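NAD-dependent benzaldehyde dehydrogenase (Legionella pneumophila, PDB 3RHE) is of uncertain activity, probably a member of the glyoxalase/bleomycin-resistance (VOC) superfamily rather than a classical NAD-dependent benzaldehyde dehydrogenase. Local coordinates at residues E83-R86 against Q87-K91. Numbering follows the deposited sequence.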
loop_
_atom_site.group_PDB
_atom_site.type_symbol
_atom_site.label_atom_id
_atom_site.label_comp_id
_atom_site.label_asym_id
_atom_site.label_seq_id
_atom_site.Cartn_x
_atom_site.Cartn_y
_atom_site.Cartn_z
ATOM N N GLU A 83 -8.276 7.834 13.580
ATOM C CA GLU A 83 -8.822 9.173 13.365
ATOM C C GLU A 83 -9.228 9.355 11.899
ATOM O O GLU A 83 -10.309 9.860 11.614
ATOM C CB GLU A 83 -7.818 10.232 13.824
ATOM C CG GLU A 83 -8.094 11.673 13.386
ATOM C CD GLU A 83 -9.444 12.208 13.859
ATOM O OE1 GLU A 83 -10.012 11.683 14.842
ATOM O OE2 GLU A 83 -9.933 13.172 13.237
ATOM N N ILE A 84 -8.376 8.928 10.960
ATOM C CA ILE A 84 -8.742 9.062 9.555
ATOM C C ILE A 84 -9.922 8.154 9.218
ATOM O O ILE A 84 -10.774 8.502 8.411
ATOM C CB ILE A 84 -7.561 8.773 8.597
ATOM C CG1 ILE A 84 -6.383 9.701 8.907
ATOM C CG2 ILE A 84 -8.023 8.940 7.151
ATOM C CD1 ILE A 84 -5.108 9.373 8.166
ATOM N N HIS A 85 -9.970 6.978 9.835
ATOM C CA HIS A 85 -11.097 6.092 9.604
ATOM C C HIS A 85 -12.417 6.764 9.993
ATOM O O HIS A 85 -13.415 6.662 9.283
ATOM C CB HIS A 85 -10.946 4.788 10.383
ATOM C CG HIS A 85 -12.114 3.868 10.219
ATOM N ND1 HIS A 85 -13.033 3.642 11.220
ATOM C CD2 HIS A 85 -12.533 3.143 9.154
ATOM C CE1 HIS A 85 -13.957 2.805 10.786
ATOM N NE2 HIS A 85 -13.680 2.491 9.532
ATOM N N ARG A 86 -12.412 7.443 11.134
ATOM C CA ARG A 86 -13.581 8.195 11.569
ATOM C C ARG A 86 -13.962 9.276 10.560
ATOM O O ARG A 86 -15.127 9.404 10.189
ATOM C CB ARG A 86 -13.321 8.816 12.941
ATOM C CG ARG A 86 -14.495 9.604 13.483
ATOM C CD ARG A 86 -14.336 9.861 14.968
ATOM N NE ARG A 86 -13.278 10.824 15.266
ATOM C CZ ARG A 86 -13.052 11.317 16.483
ATOM N NH1 ARG A 86 -13.821 10.940 17.501
ATOM N NH2 ARG A 86 -12.068 12.190 16.686
ATOM N N GLN A 87 -12.979 10.050 10.105
ATOM C CA GLN A 87 -13.249 11.096 9.119
ATOM C C GLN A 87 -13.862 10.511 7.842
ATOM O O GLN A 87 -14.831 11.053 7.304
ATOM C CB GLN A 87 -11.973 11.872 8.760
ATOM C CG GLN A 87 -11.436 12.780 9.850
ATOM C CD GLN A 87 -10.056 13.322 9.519
ATOM O OE1 GLN A 87 -9.311 13.753 10.403
ATOM N NE2 GLN A 87 -9.704 13.293 8.242
ATOM N N TRP A 88 -13.302 9.404 7.361
ATOM C CA TRP A 88 -13.778 8.800 6.115
ATOM C C TRP A 88 -15.194 8.225 6.256
ATOM O O TRP A 88 -16.006 8.312 5.329
ATOM C CB TRP A 88 -12.779 7.741 5.604
ATOM C CG TRP A 88 -11.526 8.324 4.941
ATOM C CD1 TRP A 88 -11.002 9.582 5.125
ATOM C CD2 TRP A 88 -10.639 7.654 4.028
ATOM N NE1 TRP A 88 -9.861 9.736 4.364
ATOM C CE2 TRP A 88 -9.610 8.568 3.692
ATOM C CE3 TRP A 88 -10.618 6.374 3.453
ATOM C CZ2 TRP A 88 -8.579 8.244 2.803
ATOM C CZ3 TRP A 88 -9.579 6.049 2.577
ATOM C CH2 TRP A 88 -8.578 6.983 2.262
ATOM N N SER A 89 -15.494 7.644 7.414
ATOM C CA SER A 89 -16.847 7.158 7.674
ATOM C C SER A 89 -17.828 8.326 7.662
ATOM O O SER A 89 -18.890 8.252 7.053
ATOM C CB SER A 89 -16.921 6.427 9.012
ATOM O OG SER A 89 -16.086 5.278 8.997
ATOM N N ASP A 90 -17.450 9.409 8.332
ATOM C CA ASP A 90 -18.261 10.623 8.363
ATOM C C ASP A 90 -18.492 11.182 6.961
ATOM O O ASP A 90 -19.555 11.733 6.668
ATOM C CB ASP A 90 -17.611 11.675 9.269
ATOM C CG ASP A 90 -17.783 11.354 10.747
ATOM O OD1 ASP A 90 -18.571 10.433 11.068
ATOM O OD2 ASP A 90 -17.131 12.014 11.588
ATOM N N LYS A 91 -17.499 11.006 6.094
ATOM C CA LYS A 91 -17.556 11.514 4.725
ATOM C C LYS A 91 -18.270 10.544 3.793
ATOM O O LYS A 91 -18.435 10.814 2.606
ATOM C CB LYS A 91 -16.140 11.781 4.196
ATOM C CG LYS A 91 -15.499 13.045 4.733
ATOM C CD LYS A 91 -13.991 13.042 4.502
ATOM C CE LYS A 91 -13.367 14.370 4.919
ATOM N NZ LYS A 91 -11.948 14.453 4.500
#
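Ile84 lays its CG2 methyl over the indole of Trp88, one helical turn further along helix 78-90. Ile84 CG2 stands 3.7 Å from the centroid of the five-membered ring of Trp88 and 23° off its normal, which identifies a CH-pi contact over the face; its closest ring atom is Trp88 NE1, 3.4 Å from Ile84 CG2. The Ile84 torsion (chi1 -57°) sets CG2 anti to the backbone N and beside the carbonyl carbon, on the side where the next turn rises, and the two side chains run alongside each other in the same direction.

The next i to i+4 pair is polar. Ser89 OG, turned beside its own backbone N, donates to His85 O at 3.0 Å, while Ser89 N reaches the same oxygen, also at 3.0 Å, from the opposite face of the carbonyl plane. Ser89 OG also lies above one face of the His85 ring, displaced toward its NE2-CE1 rim, 3.7 Å from His85 NE2. On the solvent side, Arg86 NH2 forms a salt bridge of 2.8 Å to the syn lone pair of Glu83 OE1, with the carboxylate oxygen 28° out of the guanidinium plane.

His85 and Trp88 each meet Phe108 edge-to-face, and Ile84 and Trp88 touch Ile120 of strand 117-123. The chemistry thus divides an amphipathic helix: apolar and aromatic groups pack it on the sheet, the doubly satisfied His85 O ties the serine hydroxyl back to the preceding turn, and the one ion pair, Glu83 with Arg86, lies on the exposed side.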